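Local coordinates for protein ribonuclease J (Methanolobus psychrophilus R15, PDB 5HAB) that acts as an archaeal exoribonuclease of the beta-CASP metallo-beta-lactamase family, hydrolysing RNA, which is bound in this complex, at residues N171-I176 against R201-G206; V180-H185 against V191-D196; F197-T202 against R413-E418; V428-A431 against M437-E440. The protein carries 1 engineered substitution. One frame throughout, in Å; residues are numbered along the deposited sequence.

Contact 1 (N171-I176 against R201-G206); sequences NTQHSI and RTPTLG
The amide of Gln173 is the flat group that bridges the two segments: Pro203 lies over one of its faces, while Gly206 abuts its nitrogen end. Pro203 CB and CG both stand above that face, with CB 3.6 Å from Gln173 CD, and the two side chains cross at about a right angle. Gly206 CA lies 3.4 Å from Gln173 NE2. A sharp bend at chi2 (-73°) turns the amide into this loop instead of letting the chain run straight out. No direct hydrogen bond spans the two segments; instead a water donates to Gln173 OE1 at 3.0 Å and accepts from Thr204 N at 3.2 Å. Gln173 NE2 is bonded in turn to the carbonyl of Glu207, just past the second segment. With both ends of the amide engaged, its rotation is fixed. Next in the chain, the His174 ring meets the rings of His104 and His410 and packs on a phosphate of the bound RNA. The contact thus joins the loop at 201-206 to the loop that follows strand 166-172, beside this histidine cluster of the metallo-beta-lactamase fold.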
loop_
_atom_site.group_PDB
_atom_site.type_symbol
_atom_site.label_atom_id
_atom_site.label_comp_id
_atom_site.label_asym_id
_atom_site.label_seq_id
_atom_site.Cartn_x
_atom_site.Cartn_y
_atom_site.Cartn_z
ATOM N N ASN B 171 34.935 12.972 -7.966
ATOM C CA ASN B 171 34.472 11.586 -8.011
ATOM C C ASN B 171 33.337 11.366 -7.016
ATOM O O ASN B 171 33.313 11.958 -5.935
ATOM C CB ASN B 171 35.624 10.608 -7.736
ATOM C CG ASN B 171 35.453 9.848 -6.439
ATOM O OD1 ASN B 171 35.927 10.278 -5.388
ATOM N ND2 ASN B 171 34.780 8.704 -6.505
ATOM N N THR B 172 32.380 10.537 -7.404
ATOM C CA THR B 172 31.341 10.115 -6.477
ATOM C C THR B 172 30.994 8.663 -6.781
ATOM O O THR B 172 31.622 8.040 -7.642
ATOM C CB THR B 172 30.088 11.009 -6.573
ATOM O OG1 THR B 172 29.213 10.730 -5.474
ATOM C CG2 THR B 172 29.347 10.768 -7.892
ATOM N N GLN B 173 30.004 8.119 -6.081
ATOM C CA GLN B 173 29.602 6.738 -6.314
ATOM C C GLN B 173 28.190 6.670 -6.876
ATOM O O GLN B 173 27.392 7.583 -6.676
ATOM C CB GLN B 173 29.695 5.923 -5.023
ATOM C CG GLN B 173 31.105 5.482 -4.660
ATOM C CD GLN B 173 31.619 4.374 -5.558
ATOM O OE1 GLN B 173 30.919 3.392 -5.821
ATOM N NE2 GLN B 173 32.855 4.517 -6.023
ATOM N N HIS B 174 27.891 5.572 -7.564
ATOM C CA HIS B 174 26.582 5.357 -8.175
ATOM C C HIS B 174 26.523 3.935 -8.727
ATOM O O HIS B 174 27.509 3.200 -8.665
ATOM C CB HIS B 174 26.317 6.381 -9.284
ATOM C CG HIS B 174 24.906 6.376 -9.788
ATOM N ND1 HIS B 174 23.817 6.473 -8.951
ATOM C CD2 HIS B 174 24.408 6.264 -11.042
ATOM C CE1 HIS B 174 22.708 6.433 -9.668
ATOM N NE2 HIS B 174 23.039 6.307 -10.940
ATOM N N SER B 175 25.373 3.549 -9.270
ATOM C CA SER B 175 25.180 2.200 -9.793
ATOM C C SER B 175 25.890 1.966 -11.129
ATOM O O SER B 175 25.677 0.948 -11.790
ATOM C CB SER B 175 23.687 1.916 -9.944
ATOM O OG SER B 175 23.049 2.977 -10.627
ATOM N N ILE B 176 26.727 2.916 -11.526
ATOM C CA ILE B 176 27.596 2.741 -12.680
ATOM C C ILE B 176 28.932 3.369 -12.318
ATOM O O ILE B 176 28.994 4.330 -11.546
ATOM C CB ILE B 176 26.993 3.340 -13.975
ATOM C CG1 ILE B 176 27.859 2.976 -15.186
ATOM C CG2 ILE B 176 26.838 4.851 -13.860
ATOM C CD1 ILE B 176 27.325 3.479 -16.522
ATOM N N ARG B 201 31.097 4.673 1.475
ATOM C CA ARG B 201 32.367 4.737 2.185
ATOM C C ARG B 201 33.145 3.440 2.092
ATOM O O ARG B 201 34.314 3.382 2.466
ATOM C CB ARG B 201 32.078 5.083 3.636
ATOM C CG ARG B 201 31.421 6.451 3.722
ATOM C CD ARG B 201 30.890 6.780 5.111
ATOM N NE ARG B 201 30.322 8.134 5.192
ATOM C CZ ARG B 201 29.121 8.458 4.720
ATOM N NH1 ARG B 201 28.393 7.534 4.115
ATOM N NH2 ARG B 201 28.665 9.698 4.819
ATOM N N THR B 202 32.497 2.408 1.560
ATOM C CA THR B 202 33.150 1.131 1.297
ATOM C C THR B 202 32.745 0.602 -0.079
ATOM O O THR B 202 32.105 -0.445 -0.178
ATOM C CB THR B 202 32.808 0.073 2.383
ATOM O OG1 THR B 202 31.396 -0.171 2.404
ATOM C CG2 THR B 202 33.249 0.542 3.766
ATOM N N PRO B 203 33.119 1.325 -1.150
ATOM C CA PRO B 203 32.761 0.875 -2.500
ATOM C C PRO B 203 33.485 -0.410 -2.861
ATOM O O PRO B 203 34.515 -0.711 -2.264
ATOM C CB PRO B 203 33.222 2.030 -3.401
ATOM C CG PRO B 203 33.596 3.151 -2.477
ATOM C CD PRO B 203 33.973 2.522 -1.184
ATOM N N THR B 204 32.958 -1.157 -3.821
ATOM C CA THR B 204 33.612 -2.380 -4.257
ATOM C C THR B 204 34.405 -2.194 -5.554
ATOM O O THR B 204 34.998 -3.149 -6.054
ATOM C CB THR B 204 32.600 -3.528 -4.450
ATOM O OG1 THR B 204 31.669 -3.185 -5.480
ATOM C CG2 THR B 204 31.842 -3.801 -3.154
ATOM N N LEU B 205 34.423 -0.982 -6.103
ATOM C CA LEU B 205 35.162 -0.756 -7.347
ATOM C C LEU B 205 35.787 0.631 -7.480
ATOM O O LEU B 205 36.998 0.750 -7.682
ATOM C CB LEU B 205 34.250 -1.009 -8.549
ATOM C CG LEU B 205 34.908 -1.714 -9.736
ATOM C CD1 LEU B 205 35.664 -2.950 -9.282
ATOM C CD2 LEU B 205 33.873 -2.077 -10.788
ATOM N N GLY B 206 34.974 1.673 -7.381
ATOM C CA GLY B 206 35.469 3.033 -7.512
ATOM C C GLY B 206 36.304 3.504 -6.338
ATOM O O GLY B 206 36.968 2.714 -5.666
HETATM O O HOH W 1 31.057 0.382 -5.882
#

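Contact 2 (V180-H185 against V191-D196); sequences VFVAIH and VVYACD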
loop_
_atom_site.group_PDB
_atom_site.type_symbol
_atom_site.label_atom_id
_atom_site.label_comp_id
_atom_site.label_asym_id
_atom_site.label_seq_id
_atom_site.Cartn_x
_atom_site.Cartn_y
_atom_site.Cartn_z
ATOM N N VAL B 180 30.591 11.376 -11.627
ATOM C CA VAL B 180 31.147 12.593 -11.039
ATOM C C VAL B 180 30.087 13.642 -10.664
ATOM O O VAL B 180 29.046 13.759 -11.316
ATOM C CB VAL B 180 32.188 13.223 -11.994
ATOM C CG1 VAL B 180 33.368 12.283 -12.195
ATOM C CG2 VAL B 180 31.552 13.579 -13.339
ATOM N N PHE B 181 30.356 14.387 -9.594
ATOM C CA PHE B 181 29.766 15.703 -9.401
ATOM C C PHE B 181 30.467 16.632 -10.375
ATOM O O PHE B 181 31.668 16.470 -10.632
ATOM C CB PHE B 181 29.962 16.243 -7.975
ATOM C CG PHE B 181 29.236 15.475 -6.898
ATOM C CD1 PHE B 181 28.374 14.441 -7.202
ATOM C CD2 PHE B 181 29.411 15.824 -5.565
ATOM C CE1 PHE B 181 27.719 13.756 -6.200
ATOM C CE2 PHE B 181 28.756 15.146 -4.562
ATOM C CZ PHE B 181 27.909 14.110 -4.878
ATOM N N VAL B 182 29.758 17.630 -10.890
ATOM C CA VAL B 182 30.445 18.623 -11.710
ATOM C C VAL B 182 30.318 20.001 -11.076
ATOM O O VAL B 182 29.229 20.428 -10.701
ATOM C CB VAL B 182 29.932 18.610 -13.178
ATOM C CG1 VAL B 182 28.424 18.624 -13.233
ATOM C CG2 VAL B 182 30.495 19.794 -13.952
ATOM N N ALA B 183 31.459 20.671 -10.921
ATOM C CA ALA B 183 31.504 22.038 -10.414
ATOM C C ALA B 183 31.877 23.006 -11.533
ATOM O O ALA B 183 32.936 22.890 -12.148
ATOM C CB ALA B 183 32.490 22.156 -9.259
ATOM N N ILE B 184 30.984 23.949 -11.801
ATOM C CA ILE B 184 31.220 24.998 -12.775
ATOM C C ILE B 184 31.723 26.238 -12.046
ATOM O O ILE B 184 30.967 26.917 -11.355
ATOM C CB ILE B 184 29.952 25.287 -13.591
ATOM C CG1 ILE B 184 29.532 24.032 -14.355
ATOM C CG2 ILE B 184 30.175 26.453 -14.543
ATOM C CD1 ILE B 184 28.241 24.176 -15.094
ATOM N N HIS B 185 33.011 26.521 -12.191
ATOM C CA HIS B 185 33.609 27.682 -11.552
ATOM C C HIS B 185 33.421 28.922 -12.417
ATOM O O HIS B 185 33.758 28.932 -13.616
ATOM C CB HIS B 185 35.092 27.447 -11.268
ATOM C CG HIS B 185 35.355 26.282 -10.365
ATOM N ND1 HIS B 185 35.340 26.389 -8.991
ATOM C CD2 HIS B 185 35.644 24.989 -10.639
ATOM C CE1 HIS B 185 35.608 25.211 -8.457
ATOM N NE2 HIS B 185 35.798 24.344 -9.435
ATOM N N VAL B 191 28.994 26.591 -9.299
ATOM C CA VAL B 191 27.698 25.937 -9.389
ATOM C C VAL B 191 27.918 24.433 -9.386
ATOM O O VAL B 191 28.583 23.900 -10.261
ATOM C CB VAL B 191 26.926 26.376 -10.636
ATOM C CG1 VAL B 191 25.637 25.579 -10.762
ATOM C CG2 VAL B 191 26.626 27.871 -10.581
ATOM N N VAL B 192 27.360 23.744 -8.399
ATOM C CA VAL B 192 27.607 22.316 -8.257
ATOM C C VAL B 192 26.378 21.520 -8.669
ATOM O O VAL B 192 25.247 21.863 -8.330
ATOM C CB VAL B 192 28.039 21.962 -6.823
ATOM C CG1 VAL B 192 28.267 20.470 -6.686
ATOM C CG2 VAL B 192 29.306 22.717 -6.463
ATOM N N TYR B 193 26.632 20.468 -9.434
ATOM C CA TYR B 193 25.620 19.559 -9.926
ATOM C C TYR B 193 25.955 18.169 -9.399
ATOM O O TYR B 193 27.028 17.617 -9.692
ATOM C CB TYR B 193 25.582 19.610 -11.456
ATOM C CG TYR B 193 24.635 18.665 -12.170
ATOM C CD1 TYR B 193 24.972 17.333 -12.373
ATOM C CD2 TYR B 193 23.431 19.122 -12.692
ATOM C CE1 TYR B 193 24.123 16.471 -13.053
ATOM C CE2 TYR B 193 22.577 18.271 -13.375
ATOM C CZ TYR B 193 22.931 16.947 -13.552
ATOM O OH TYR B 193 22.094 16.092 -14.232
ATOM N N ALA B 194 25.034 17.622 -8.610
ATOM C CA ALA B 194 25.231 16.344 -7.940
ATOM C C ALA B 194 23.982 15.486 -8.086
ATOM O O ALA B 194 23.156 15.404 -7.177
ATOM C CB ALA B 194 25.559 16.558 -6.477
ATOM N N CYS B 195 23.863 14.835 -9.237
ATOM C CA CYS B 195 22.680 14.052 -9.559
ATOM C C CYS B 195 23.077 12.628 -9.947
ATOM O O CYS B 195 24.140 12.412 -10.531
ATOM C CB CYS B 195 21.900 14.724 -10.686
ATOM S SG CYS B 195 21.357 16.411 -10.311
ATOM N N ASP B 196 22.212 11.670 -9.625
ATOM C CA ASP B 196 22.518 10.242 -9.756
ATOM C C ASP B 196 23.775 9.894 -8.976
ATOM O O ASP B 196 24.781 9.468 -9.542
ATOM C CB ASP B 196 22.677 9.838 -11.218
ATOM C CG ASP B 196 21.362 9.479 -11.866
ATOM O OD1 ASP B 196 20.305 9.729 -11.256
ATOM O OD2 ASP B 196 21.387 8.934 -12.984
HETATM O O HOH W 2 26.330 14.427 -10.740
#
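Strands 180-185 and 191-194 run antiparallel, their axes 4.7 Å apart at an angle of 167°, as the two arms of a hairpin. Val182 with Tyr193 and Ile184 with Val191 are hydrogen-bonded pairs, each making both reciprocal N-H to O bonds, such as that from Tyr193 N to Val182 O at 2.9 Å; Ala183 and Val192 form the non-hydrogen-bonded pair between them. Beyond Tyr193 the ladder gives way to a water, which lies 2.9 Å from Val180 O and accepts from Cys195 N. On one face of the sheet Val182 CG1 reaches Tyr193 CB at 3.5 Å, with Ile184 and Val191 alongside, and this face packs on Ile51 and Ile53 of strand 49-53. The CG1 branch gets there because chi1 of 48° sets it between the backbone N and the carbonyl carbon. Further along, Ala194 CB sits almost exactly above the centre of the Phe181 ring, 3.5 Å from the centroid and 11° off the normal: a CH-pi contact. Phe197 meets that ring edge-to-face. Backbone polarity is therefore met by short, paired bonds and, past the last bridge, by a water, while Val182, Ile184, Val191 and the Tyr193 CB pack through apolar contacts.

Contact 3 (F197-T202 against R413-E418); sequences FKFDRT and REDHWE. With SO4 (sulfate ion), chain K.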
loop_
_atom_site.group_PDB
_atom_site.type_symbol
_atom_site.label_atom_id
_atom_site.label_comp_id
_atom_site.label_asym_id
_atom_site.label_seq_id
_atom_site.Cartn_x
_atom_site.Cartn_y
_atom_site.Cartn_z
ATOM N N PHE B 197 23.705 10.066 -7.663
ATOM C CA PHE B 197 24.851 9.796 -6.821
ATOM C C PHE B 197 24.469 9.170 -5.498
ATOM O O PHE B 197 23.306 9.147 -5.098
ATOM C CB PHE B 197 25.620 11.076 -6.537
ATOM C CG PHE B 197 25.067 11.857 -5.383
ATOM C CD1 PHE B 197 23.978 12.692 -5.561
ATOM C CD2 PHE B 197 25.628 11.750 -4.115
ATOM C CE1 PHE B 197 23.462 13.408 -4.501
ATOM C CE2 PHE B 197 25.113 12.463 -3.056
ATOM C CZ PHE B 197 24.030 13.292 -3.248
ATOM N N LYS B 198 25.500 8.755 -4.786
ATOM C CA LYS B 198 25.358 8.044 -3.543
ATOM C C LYS B 198 26.678 8.142 -2.796
ATOM O O LYS B 198 27.743 7.957 -3.381
ATOM C CB LYS B 198 24.965 6.595 -3.836
ATOM C CG LYS B 198 25.527 5.558 -2.909
ATOM C CD LYS B 198 25.219 4.179 -3.456
ATOM C CE LYS B 198 25.516 3.107 -2.432
ATOM N NZ LYS B 198 24.937 1.809 -2.845
ATOM N N PHE B 199 26.616 8.486 -1.518
ATOM C CA PHE B 199 27.792 8.377 -0.677
ATOM C C PHE B 199 28.020 6.892 -0.396
ATOM O O PHE B 199 27.107 6.190 0.043
ATOM C CB PHE B 199 27.615 9.158 0.627
ATOM C CG PHE B 199 27.598 10.649 0.449
ATOM C CD1 PHE B 199 28.152 11.231 -0.676
ATOM C CD2 PHE B 199 27.030 11.468 1.409
ATOM C CE1 PHE B 199 28.141 12.604 -0.842
ATOM C CE2 PHE B 199 27.014 12.843 1.250
ATOM C CZ PHE B 199 27.571 13.411 0.124
ATOM N N ASP B 200 29.229 6.410 -0.651
ATOM C CA ASP B 200 29.564 5.021 -0.356
ATOM C C ASP B 200 30.985 4.969 0.187
ATOM O O ASP B 200 31.949 5.176 -0.544
ATOM C CB ASP B 200 29.424 4.130 -1.594
ATOM C CG ASP B 200 29.433 2.649 -1.248
ATOM O OD1 ASP B 200 29.978 2.292 -0.183
ATOM O OD2 ASP B 200 28.892 1.841 -2.034
ATOM N N ARG B 201 31.097 4.673 1.475
ATOM C CA ARG B 201 32.367 4.737 2.185
ATOM C C ARG B 201 33.145 3.440 2.092
ATOM O O ARG B 201 34.314 3.382 2.466
ATOM C CB ARG B 201 32.078 5.083 3.636
ATOM C CG ARG B 201 31.421 6.451 3.722
ATOM C CD ARG B 201 30.890 6.780 5.111
ATOM N NE ARG B 201 30.322 8.134 5.192
ATOM C CZ ARG B 201 29.121 8.458 4.720
ATOM N NH1 ARG B 201 28.393 7.534 4.115
ATOM N NH2 ARG B 201 28.665 9.698 4.819
ATOM N N THR B 202 32.497 2.408 1.560
ATOM C CA THR B 202 33.150 1.131 1.297
ATOM C C THR B 202 32.745 0.602 -0.079
ATOM O O THR B 202 32.105 -0.445 -0.178
ATOM C CB THR B 202 32.808 0.073 2.383
ATOM O OG1 THR B 202 31.396 -0.171 2.404
ATOM C CG2 THR B 202 33.249 0.542 3.766
ATOM N N ARG B 413 17.942 10.544 2.660
ATOM C CA ARG B 413 17.733 11.846 3.288
ATOM C C ARG B 413 18.972 12.369 4.023
ATOM O O ARG B 413 19.357 13.522 3.836
ATOM C CB ARG B 413 16.518 11.787 4.232
ATOM C CG ARG B 413 16.201 13.113 4.910
ATOM C CD ARG B 413 14.982 13.057 5.838
ATOM N NE ARG B 413 13.807 12.453 5.205
ATOM C CZ ARG B 413 13.139 11.403 5.679
ATOM N NH1 ARG B 413 13.525 10.809 6.802
ATOM N NH2 ARG B 413 12.080 10.945 5.023
ATOM N N GLU B 414 19.603 11.535 4.843
ATOM C CA GLU B 414 20.729 11.992 5.658
ATOM C C GLU B 414 21.992 12.210 4.825
ATOM O O GLU B 414 22.854 13.024 5.180
ATOM C CB GLU B 414 21.009 10.999 6.789
ATOM C CG GLU B 414 19.817 10.750 7.704
ATOM C CD GLU B 414 19.170 12.034 8.182
ATOM O OE1 GLU B 414 19.906 12.940 8.622
ATOM O OE2 GLU B 414 17.927 12.133 8.136
ATOM N N ASP B 415 22.102 11.477 3.722
ATOM C CA ASP B 415 23.171 11.722 2.760
ATOM C C ASP B 415 23.038 13.136 2.192
ATOM O O ASP B 415 24.021 13.877 2.091
ATOM C CB ASP B 415 23.133 10.683 1.642
ATOM C CG ASP B 415 23.305 9.271 2.163
ATOM O OD1 ASP B 415 24.301 9.020 2.869
ATOM O OD2 ASP B 415 22.438 8.413 1.878
ATOM N N HIS B 416 21.812 13.514 1.845
ATOM C CA HIS B 416 21.543 14.871 1.377
ATOM C C HIS B 416 21.790 15.894 2.468
ATOM O O HIS B 416 22.272 16.990 2.198
ATOM C CB HIS B 416 20.111 14.990 0.863
ATOM C CG HIS B 416 19.929 14.452 -0.519
ATOM N ND1 HIS B 416 20.573 14.991 -1.612
ATOM C CD2 HIS B 416 19.180 13.424 -0.988
ATOM C CE1 HIS B 416 20.227 14.320 -2.696
ATOM N NE2 HIS B 416 19.383 13.365 -2.346
ATOM N N TRP B 417 21.456 15.527 3.700
ATOM C CA TRP B 417 21.694 16.377 4.862
ATOM C C TRP B 417 23.177 16.738 4.976
ATOM O O TRP B 417 23.553 17.916 5.061
ATOM C CB TRP B 417 21.207 15.662 6.126
ATOM C CG TRP B 417 21.402 16.414 7.395
ATOM C CD1 TRP B 417 22.410 16.253 8.297
ATOM C CD2 TRP B 417 20.541 17.425 7.929
ATOM N NE1 TRP B 417 22.241 17.114 9.355
ATOM C CE2 TRP B 417 21.103 17.845 9.153
ATOM C CE3 TRP B 417 19.359 18.022 7.488
ATOM C CZ2 TRP B 417 20.519 18.833 9.940
ATOM C CZ3 TRP B 417 18.779 19.003 8.273
ATOM C CH2 TRP B 417 19.360 19.399 9.483
ATOM N N GLU B 418 24.023 15.715 4.944
ATOM C CA GLU B 418 25.459 15.925 5.072
ATOM C C GLU B 418 26.051 16.634 3.849
ATOM O O GLU B 418 26.956 17.461 3.987
ATOM C CB GLU B 418 26.161 14.591 5.324
ATOM C CG GLU B 418 25.742 13.957 6.650
ATOM C CD GLU B 418 26.730 12.928 7.159
ATOM O OE1 GLU B 418 26.530 12.427 8.288
ATOM O OE2 GLU B 418 27.708 12.625 6.440
HETATM S S SO4 K . 9.945 8.749 7.430
HETATM O O1 SO4 K . 9.067 7.666 7.864
HETATM O O2 SO4 K . 10.941 9.020 8.465
HETATM O O3 SO4 K . 10.616 8.356 6.195
HETATM O O4 SO4 K . 9.150 9.952 7.192
HETATM O O HOH W 3 26.186 9.737 4.497
#
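A buried loop-on-helix contact joins residues 197-202, which follow strand 189-194, to the first turns of helix 413-423, more than two hundred residues further along the chain. Phe197 with His416, Phe199 with Asp415, and a long ion pair carry it. Phe197 directs its edge at the face of His416 in an offset edge-to-face pair, centroids 5.6 Å apart and planes at 88°, with Phe197 CE1 3.8 Å from His416 CE1. Phe199 turns toward the helix, its CE2 lying 3.3 Å from the backbone oxygen of Asp415. The ring and the Asp415 carboxylate slide past each other with their planes almost perpendicular; OD2 of that carboxylate is held by the backbone N of Thr238 and of Tyr412. Asp200 OD1 accepts from Thr202 N at 3.1 Å, an Asx turn with Arg201 at its centre. The Arg201 side chain, extended from CG to NE, brings NH2 to Glu418 OE2 at 3.5 Å, a long, weak salt bridge in which the oxygen approaches the guanidinium edge while the two planes stand 89° apart. At the helix start, Arg413 NH2 donates in a nearly straight line (176°) to O3 of a sulfate, probably from the crystallisation liquor, that is also hydrogen-bonded to Lys395 of the second subunit.

Contact 4 (V428-A431 against M437-E440); sequences VIPA and MHSE. With nucleotides of chain D.
A strand-to-helix connection next to the RNA site brings Pro430, near the end of strand 427-431, against His438 in the first turns of helix 435-447. The proline ring and the imidazole are set obliquely to one another. Pro430 CG lies against His438 CB at 4.0 Å, and Pro430 CB against the imidazole at His438 ND1, 3.8 Å away. The Pro430 carbonyl oxygen stands over one face of the imidazole, 4.0 Å above its plane and toward the rim, whereas the oxygen of Ala431 comes to the edge, 3.8 Å from His438 CE1. Strand and helix make up a beta-alpha unit in which strand 427-431 runs parallel to strand 222-228 in a mixed sheet. The imidazole crosses from helix to strand because its CG lies anti to the carbonyl carbon (chi1 -55°). Both of its nitrogens are bonded outside the two segments: NE2 to the backbone oxygen of Tyr34, which can only accept, and ND1 to Ser229 OG. The ring is thereby fixed in rotation within a buried setting. One residue earlier, the Met437 chain extends the other way, toward the RNA, where its CE methyl rests over the adenine of A1 of chain D, 3.8 Å from N6. Ser439 faces its own counterpart in the third subunit through a weak hydrogen bond.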
loop_
_atom_site.group_PDB
_atom_site.type_symbol
_atom_site.label_atom_id
_atom_site.label_comp_id
_atom_site.label_asym_id
_atom_site.label_seq_id
_atom_site.Cartn_x
_atom_site.Cartn_y
_atom_site.Cartn_z
ATOM N N VAL B 428 19.612 26.116 -3.421
ATOM C CA VAL B 428 19.471 24.693 -3.710
ATOM C C VAL B 428 18.315 24.463 -4.665
ATOM O O VAL B 428 17.254 25.073 -4.532
ATOM C CB VAL B 428 19.271 23.863 -2.433
ATOM C CG1 VAL B 428 19.546 22.392 -2.725
ATOM C CG2 VAL B 428 20.166 24.360 -1.329
ATOM N N ILE B 429 18.528 23.578 -5.633
ATOM C CA ILE B 429 17.502 23.242 -6.610
ATOM C C ILE B 429 17.407 21.728 -6.711
ATOM O O ILE B 429 18.364 21.076 -7.131
ATOM C CB ILE B 429 17.800 23.864 -7.994
ATOM C CG1 ILE B 429 17.920 25.389 -7.897
ATOM C CG2 ILE B 429 16.744 23.433 -9.027
ATOM C CD1 ILE B 429 19.334 25.885 -7.628
ATOM N N PRO B 430 16.255 21.160 -6.329
ATOM C CA PRO B 430 16.108 19.714 -6.504
ATOM C C PRO B 430 15.809 19.334 -7.945
ATOM O O PRO B 430 15.122 20.066 -8.651
ATOM C CB PRO B 430 14.931 19.363 -5.579
ATOM C CG PRO B 430 14.141 20.626 -5.479
ATOM C CD PRO B 430 15.161 21.740 -5.529
ATOM N N ALA B 431 16.326 18.186 -8.364
ATOM C CA ALA B 431 16.201 17.721 -9.740
ATOM C C ALA B 431 16.045 16.200 -9.761
ATOM O O ALA B 431 16.001 15.570 -8.705
ATOM C CB ALA B 431 17.413 18.143 -10.547
ATOM N N MET B 437 8.738 14.056 -5.188
ATOM C CA MET B 437 10.092 13.819 -4.685
ATOM C C MET B 437 10.723 15.143 -4.266
ATOM O O MET B 437 11.360 15.238 -3.207
ATOM C CB MET B 437 10.956 13.117 -5.742
ATOM C CG MET B 437 10.333 11.829 -6.298
ATOM S SD MET B 437 11.329 11.006 -7.570
ATOM C CE MET B 437 10.397 9.504 -7.834
ATOM N N HIS B 438 10.520 16.173 -5.090
ATOM C CA HIS B 438 11.042 17.502 -4.783
ATOM C C HIS B 438 10.432 18.005 -3.474
ATOM O O HIS B 438 11.114 18.644 -2.697
ATOM C CB HIS B 438 10.758 18.506 -5.913
ATOM C CG HIS B 438 11.257 18.071 -7.255
ATOM N ND1 HIS B 438 12.330 17.221 -7.416
ATOM C CD2 HIS B 438 10.811 18.352 -8.505
ATOM C CE1 HIS B 438 12.528 17.003 -8.704
ATOM N NE2 HIS B 438 11.618 17.676 -9.386
ATOM N N SER B 439 9.157 17.707 -3.230
ATOM C CA SER B 439 8.504 18.075 -1.969
ATOM C C SER B 439 9.217 17.451 -0.776
ATOM O O SER B 439 9.438 18.116 0.262
ATOM C CB SER B 439 7.036 17.646 -1.972
ATOM O OG SER B 439 6.334 18.271 -3.030
ATOM N N GLU B 440 9.593 16.179 -0.929
ATOM C CA GLU B 440 10.370 15.515 0.125
ATOM C C GLU B 440 11.659 16.298 0.374
ATOM O O GLU B 440 11.995 16.670 1.529
ATOM C CB GLU B 440 10.728 14.077 -0.265
ATOM C CG GLU B 440 9.595 13.246 -0.853
ATOM C CD GLU B 440 8.674 12.665 0.192
ATOM O OE1 GLU B 440 8.981 12.785 1.398
ATOM O OE2 GLU B 440 7.647 12.072 -0.202
ATOM O OP3 A D 1 17.440 0.770 -7.140
ATOM P P A D 1 17.867 2.152 -7.467
ATOM O OP1 A D 1 19.261 2.110 -7.979
ATOM O OP2 A D 1 17.551 3.021 -6.306
ATOM O "O5'" A D 1 16.919 2.665 -8.630
ATOM C "C5'" A D 1 16.690 1.891 -9.804
ATOM C "C4'" A D 1 16.143 2.753 -10.913
ATOM O "O4'" A D 1 14.761 3.084 -10.604
ATOM C "C3'" A D 1 16.873 4.082 -11.100
ATOM O "O3'" A D 1 16.941 4.433 -12.479
ATOM C "C2'" A D 1 15.995 5.075 -10.343
ATOM O "O2'" A D 1 16.078 6.404 -10.813
ATOM C "C1'" A D 1 14.597 4.490 -10.540
ATOM N N9 A D 1 13.704 4.785 -9.413
ATOM C C8 A D 1 14.048 4.754 -8.080
ATOM N N7 A D 1 13.073 5.070 -7.263
ATOM C C5 A D 1 12.008 5.336 -8.115
ATOM C C6 A D 1 10.681 5.728 -7.862
ATOM N N6 A D 1 10.187 5.925 -6.634
ATOM N N1 A D 1 9.870 5.911 -8.930
ATOM C C2 A D 1 10.368 5.713 -10.160
ATOM N N3 A D 1 11.597 5.343 -10.525
ATOM C C4 A D 1 12.381 5.169 -9.443
#

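Read from the N terminus, contact 1 opens at the end of strand 166-172 and closes a short loop at 201-206. Within that loop lies contact 2, the hairpin of strands 179-186 and 189-194. Contact 3 starts at 197-202, where contact 1 ends, and the two share Arg201 and Thr202; it then spans some two hundred residues, including the parallel sheet, before closing on helix 413-423. Contact 4 follows in series as a brief strand-to-helix return. Contacts 1, 2 and 4 all reach the same mixed sheet, and Phe181 of contact 2 touches Phe197 of contact 3. Together they tie the metallo-beta-lactamase sheet to the chain's late helices.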